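Local structure of putative fimbriae assembly chaperone (2CO7) at residues B[163-175]-B[198-212]. The protein probably acts as a periplasmic chaperone that helps fold fimbrial subunits and hands them on for assembly into surface fimbriae. Numbering follows the deposited sequence.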
loop_
_atom_site.group_PDB
_atom_site.type_symbol
_atom_site.label_atom_id
_atom_site.label_comp_id
_atom_site.label_asym_id
_atom_site.label_seq_id
_atom_site.Cartn_x
_atom_site.Cartn_y
_atom_site.Cartn_z
ATOM N N PHE B 163 4.104 -20.168 -7.601
ATOM C CA PHE B 163 3.482 -19.286 -6.610
ATOM C C PHE B 163 4.129 -17.933 -6.537
ATOM O O PHE B 163 5.339 -17.837 -6.690
ATOM C CB PHE B 163 3.570 -19.893 -5.201
ATOM C CG PHE B 163 2.818 -21.188 -5.049
ATOM C CD1 PHE B 163 3.488 -22.410 -5.213
ATOM C CD2 PHE B 163 1.454 -21.204 -4.826
ATOM C CE1 PHE B 163 2.809 -23.614 -5.098
ATOM C CE2 PHE B 163 0.759 -22.411 -4.690
ATOM C CZ PHE B 163 1.444 -23.623 -4.838
ATOM N N TYR B 164 3.345 -16.892 -6.218
ATOM C CA TYR B 164 3.964 -15.700 -5.660
ATOM C C TYR B 164 4.548 -16.019 -4.302
ATOM O O TYR B 164 3.871 -16.607 -3.458
ATOM C CB TYR B 164 2.979 -14.523 -5.508
ATOM C CG TYR B 164 2.561 -14.017 -6.855
ATOM C CD1 TYR B 164 3.193 -12.926 -7.435
ATOM C CD2 TYR B 164 1.568 -14.682 -7.582
ATOM C CE1 TYR B 164 2.827 -12.479 -8.704
ATOM C CE2 TYR B 164 1.181 -14.226 -8.864
ATOM C CZ TYR B 164 1.824 -13.150 -9.410
ATOM O OH TYR B 164 1.454 -12.682 -10.647
ATOM N N MET B 165 5.774 -15.547 -4.079
ATOM C CA MET B 165 6.507 -15.827 -2.840
ATOM C C MET B 165 6.641 -14.503 -2.090
ATOM O O MET B 165 7.407 -13.617 -2.470
ATOM C CB MET B 165 7.888 -16.436 -3.171
ATOM C CG MET B 165 7.825 -17.894 -3.599
ATOM S SD MET B 165 7.437 -18.966 -2.164
ATOM C CE MET B 165 7.192 -20.567 -2.961
ATOM N N ASN B 166 5.841 -14.358 -1.051
ATOM C CA ASN B 166 5.765 -13.111 -0.346
ATOM C C ASN B 166 6.664 -13.281 0.854
ATOM O O ASN B 166 6.253 -13.836 1.862
ATOM C CB ASN B 166 4.299 -12.845 0.016
ATOM C CG ASN B 166 3.454 -12.661 -1.226
ATOM O OD1 ASN B 166 3.655 -11.701 -1.994
ATOM N ND2 ASN B 166 2.540 -13.602 -1.473
ATOM N N LEU B 167 7.905 -12.819 0.723
ATOM C CA LEU B 167 8.916 -13.103 1.732
ATOM C C LEU B 167 8.858 -12.127 2.907
ATOM O O LEU B 167 8.615 -10.940 2.740
ATOM C CB LEU B 167 10.326 -13.127 1.125
ATOM C CG LEU B 167 10.788 -14.360 0.308
ATOM C CD1 LEU B 167 9.759 -15.486 0.091
ATOM C CD2 LEU B 167 11.320 -13.833 -1.008
ATOM N N ALA B 168 9.023 -12.667 4.113
ATOM C CA ALA B 168 9.153 -11.841 5.308
ATOM C C ALA B 168 10.355 -12.308 6.131
ATOM O O ALA B 168 10.833 -13.446 5.966
ATOM C CB ALA B 168 7.878 -11.902 6.123
ATOM N N SER B 169 10.843 -11.419 6.996
ATOM C CA SER B 169 11.879 -11.744 7.999
ATOM C C SER B 169 13.103 -12.406 7.357
ATOM O O SER B 169 13.659 -13.358 7.911
ATOM C CB SER B 169 11.289 -12.641 9.095
ATOM O OG SER B 169 10.305 -11.955 9.884
ATOM N N VAL B 170 13.496 -11.921 6.172
ATOM C CA VAL B 170 14.729 -12.373 5.489
ATOM C C VAL B 170 16.043 -11.878 6.164
ATOM O O VAL B 170 16.198 -10.681 6.414
ATOM C CB VAL B 170 14.752 -11.925 3.989
ATOM C CG1 VAL B 170 15.968 -12.479 3.290
ATOM C CG2 VAL B 170 13.481 -12.345 3.248
ATOM N N THR B 171 16.988 -12.785 6.429
ATOM C CA THR B 171 18.307 -12.398 6.939
ATOM C C THR B 171 19.446 -13.071 6.181
ATOM O O THR B 171 19.287 -14.176 5.670
ATOM C CB THR B 171 18.496 -12.714 8.455
ATOM O OG1 THR B 171 18.201 -14.104 8.711
ATOM C CG2 THR B 171 17.602 -11.807 9.310
ATOM N N VAL B 172 20.580 -12.385 6.099
ATOM C CA VAL B 172 21.788 -12.928 5.485
ATOM C C VAL B 172 22.918 -12.842 6.508
ATOM O O VAL B 172 23.279 -11.755 6.958
ATOM C CB VAL B 172 22.147 -12.192 4.155
ATOM C CG1 VAL B 172 23.513 -12.629 3.637
ATOM C CG2 VAL B 172 21.051 -12.455 3.106
ATOM N N GLY B 173 23.461 -14.001 6.879
ATOM C CA GLY B 173 24.362 -14.104 8.023
ATOM C C GLY B 173 23.829 -13.350 9.234
ATOM O O GLY B 173 24.578 -12.653 9.929
ATOM N N GLY B 174 22.529 -13.485 9.476
ATOM C CA GLY B 174 21.864 -12.831 10.599
ATOM C C GLY B 174 21.488 -11.369 10.422
ATOM O O GLY B 174 20.753 -10.831 11.247
ATOM N N LYS B 175 22.005 -10.721 9.376
ATOM C CA LYS B 175 21.705 -9.312 9.099
ATOM C C LYS B 175 20.382 -9.235 8.334
ATOM O O LYS B 175 20.248 -9.894 7.295
ATOM C CB LYS B 175 22.816 -8.642 8.262
ATOM C CG LYS B 175 24.272 -9.096 8.551
ATOM C CD LYS B 175 25.018 -8.217 9.548
ATOM C CE LYS B 175 26.351 -8.863 9.951
ATOM N NZ LYS B 175 27.040 -9.502 8.781
ATOM N N HIS B 198 26.753 -11.249 3.995
ATOM C CA HIS B 198 27.158 -12.548 3.467
ATOM C C HIS B 198 26.862 -13.703 4.425
ATOM O O HIS B 198 26.770 -13.509 5.639
ATOM C CB HIS B 198 28.642 -12.539 3.109
ATOM C CG HIS B 198 28.972 -13.355 1.898
ATOM N ND1 HIS B 198 29.690 -14.531 1.964
ATOM C CD2 HIS B 198 28.684 -13.162 0.588
ATOM C CE1 HIS B 198 29.837 -15.023 0.745
ATOM N NE2 HIS B 198 29.231 -14.214 -0.107
ATOM N N GLY B 199 26.686 -14.900 3.864
ATOM C CA GLY B 199 26.478 -16.105 4.661
ATOM C C GLY B 199 25.125 -16.758 4.439
ATOM O O GLY B 199 24.476 -16.560 3.397
ATOM N N ASP B 200 24.685 -17.540 5.416
ATOM C CA ASP B 200 23.451 -18.314 5.239
ATOM C C ASP B 200 22.206 -17.427 5.228
ATOM O O ASP B 200 22.139 -16.409 5.911
ATOM C CB ASP B 200 23.372 -19.449 6.264
ATOM C CG ASP B 200 24.541 -20.450 6.129
ATOM O OD1 ASP B 200 25.146 -20.570 5.038
ATOM O OD2 ASP B 200 24.878 -21.108 7.130
ATOM N N ILE B 201 21.234 -17.796 4.404
ATOM C CA ILE B 201 20.031 -17.015 4.289
ATOM C C ILE B 201 18.962 -17.695 5.103
ATOM O O ILE B 201 18.875 -18.927 5.123
ATOM C CB ILE B 201 19.600 -16.893 2.822
ATOM C CG1 ILE B 201 20.758 -16.319 2.010
ATOM C CG2 ILE B 201 18.352 -16.004 2.678
ATOM C CD1 ILE B 201 20.957 -17.019 0.698
ATOM N N GLU B 202 18.157 -16.888 5.785
ATOM C CA GLU B 202 16.972 -17.374 6.477
ATOM C C GLU B 202 15.796 -16.514 6.050
ATOM O O GLU B 202 15.941 -15.303 5.895
ATOM C CB GLU B 202 17.151 -17.330 8.003
ATOM C CG GLU B 202 15.882 -17.742 8.777
ATOM C CD GLU B 202 16.026 -17.695 10.299
ATOM O OE1 GLU B 202 17.157 -17.863 10.799
ATOM O OE2 GLU B 202 14.999 -17.485 11.002
ATOM N N TRP B 203 14.639 -17.137 5.852
ATOM C CA TRP B 203 13.452 -16.405 5.458
ATOM C C TRP B 203 12.199 -17.099 5.918
ATOM O O TRP B 203 12.235 -18.269 6.313
ATOM C CB TRP B 203 13.396 -16.201 3.927
ATOM C CG TRP B 203 13.220 -17.472 3.113
ATOM C CD1 TRP B 203 12.065 -17.925 2.539
ATOM C CD2 TRP B 203 14.241 -18.424 2.771
ATOM N NE1 TRP B 203 12.307 -19.114 1.869
ATOM C CE2 TRP B 203 13.632 -19.432 1.982
ATOM C CE3 TRP B 203 15.613 -18.514 3.039
ATOM C CZ2 TRP B 203 14.354 -20.535 1.478
ATOM C CZ3 TRP B 203 16.324 -19.597 2.551
ATOM C CH2 TRP B 203 15.683 -20.599 1.771
ATOM N N ARG B 204 11.105 -16.346 5.873
ATOM C CA ARG B 204 9.770 -16.875 6.083
ATOM C C ARG B 204 8.908 -16.380 4.921
ATOM O O ARG B 204 9.320 -15.495 4.166
ATOM C CB ARG B 204 9.198 -16.401 7.415
ATOM C CG ARG B 204 9.925 -16.929 8.655
ATOM C CD ARG B 204 9.519 -16.112 9.849
ATOM N NE ARG B 204 10.314 -16.372 11.044
ATOM C CZ ARG B 204 9.935 -17.166 12.044
ATOM N NH1 ARG B 204 8.781 -17.821 11.982
ATOM N NH2 ARG B 204 10.735 -17.327 13.101
ATOM N N VAL B 205 7.756 -16.995 4.741
ATOM C CA VAL B 205 6.799 -16.467 3.793
ATOM C C VAL B 205 5.542 -16.060 4.543
ATOM O O VAL B 205 5.199 -16.632 5.550
ATOM C CB VAL B 205 6.464 -17.423 2.603
ATOM C CG1 VAL B 205 7.762 -17.724 1.755
ATOM C CG2 VAL B 205 5.808 -18.705 3.087
ATOM N N ILE B 206 4.866 -15.045 4.032
ATOM C CA ILE B 206 3.569 -14.700 4.573
ATOM C C ILE B 206 2.595 -15.726 3.958
ATOM O O ILE B 206 2.554 -15.896 2.724
ATOM C CB ILE B 206 3.162 -13.270 4.216
ATOM C CG1 ILE B 206 4.223 -12.253 4.697
ATOM C CG2 ILE B 206 1.782 -12.933 4.866
ATOM C CD1 ILE B 206 3.892 -10.827 4.235
ATOM N N THR B 207 1.879 -16.445 4.823
ATOM C CA THR B 207 0.983 -17.530 4.379
ATOM C C THR B 207 -0.302 -17.001 3.752
ATOM O O THR B 207 -0.573 -15.788 3.799
ATOM C CB THR B 207 0.592 -18.498 5.547
ATOM O OG1 THR B 207 -0.432 -17.902 6.380
ATOM C CG2 THR B 207 1.823 -18.878 6.390
ATOM N N ASP B 208 -1.109 -17.906 3.179
ATOM C CA ASP B 208 -2.435 -17.558 2.688
ATOM C C ASP B 208 -3.346 -16.919 3.730
ATOM O O ASP B 208 -4.321 -16.247 3.376
ATOM C CB ASP B 208 -3.125 -18.790 2.088
ATOM C CG ASP B 208 -2.398 -19.349 0.873
ATOM O OD1 ASP B 208 -2.476 -20.578 0.677
ATOM O OD2 ASP B 208 -1.783 -18.593 0.087
ATOM N N PHE B 209 -3.024 -17.132 5.007
ATOM C CA PHE B 209 -3.843 -16.665 6.120
ATOM C C PHE B 209 -3.222 -15.504 6.896
ATOM O O PHE B 209 -3.716 -15.139 7.951
ATOM C CB PHE B 209 -4.219 -17.853 7.007
ATOM C CG PHE B 209 -4.823 -18.965 6.219
ATOM C CD1 PHE B 209 -6.151 -18.883 5.819
ATOM C CD2 PHE B 209 -4.039 -20.055 5.811
ATOM C CE1 PHE B 209 -6.716 -19.881 5.050
ATOM C CE2 PHE B 209 -4.602 -21.056 5.028
ATOM C CZ PHE B 209 -5.943 -20.951 4.656
ATOM N N GLY B 210 -2.145 -14.939 6.351
ATOM C CA GLY B 210 -1.600 -13.663 6.841
ATOM C C GLY B 210 -0.488 -13.669 7.856
ATOM O O GLY B 210 0.107 -12.613 8.132
ATOM N N GLY B 211 -0.240 -14.832 8.462
ATOM C CA GLY B 211 0.807 -14.974 9.472
ATOM C C GLY B 211 2.064 -15.391 8.735
ATOM O O GLY B 211 2.060 -15.495 7.514
ATOM N N GLU B 212 3.139 -15.623 9.485
ATOM C CA GLU B 212 4.399 -16.041 8.880
ATOM C C GLU B 212 4.627 -17.533 9.074
ATOM O O GLU B 212 4.221 -18.111 10.088
ATOM C CB GLU B 212 5.566 -15.192 9.404
ATOM C CG GLU B 212 5.480 -13.718 8.968
ATOM C CD GLU B 212 6.540 -12.827 9.606
ATOM O OE1 GLU B 212 7.579 -13.354 10.080
ATOM O OE2 GLU B 212 6.338 -11.588 9.629
HETATM O O HOH W 1 0.941 -14.529 0.857
HETATM O O HOH W 2 20.754 -15.576 7.875
#
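Leu167 and Val205 face each other as a non-hydrogen-bonded pair, with CD1 of Leu167 modelled 3.4 Å from CG1 of Val205, shorter than usual for two methyls. From CB outward, Leu167 first passes the carbonyl O of Arg204, 4.0 Å from CB; CG stands beside its own backbone N (chi1 -77°). Leu167 CD1 also comes within 4.2 Å of Trp203 CD1 on the indole. Because chi2, at 3°, is nearly eclipsed, the exact place of that methyl is doubtful. The Met165 sulfur reaches the same Val205 methyl.

Backbone hydrogen bonds between the antiparallel strands flank a beta bulge at Ser169. Ala168 and Arg204 bond in both directions, as do Thr171 and Glu202, where Thr171 N reaches Glu202 O at 2.8 Å; across the bulge the register slips by one residue. Ser169, with positive phi, sends OG to Glu212 OE1 at 3.1 Å, meeting the syn side 30° out of the carboxylate plane.

Farther along, Val172 CG2 and Ile201 CG1 lie side by side at 4.0 Å, before the type I' turn through Gly173 and Gly174. A water there bonds Thr171 OG1 and Gly174 N.

This antiparallel ladder belongs to the immunoglobulin-like C-terminal domain: strand 216-218 pairs with the other edge of 201-205, Trp203 meets Trp148 of strand 147-151, and Val205 touches Glu140 of helix 139-142.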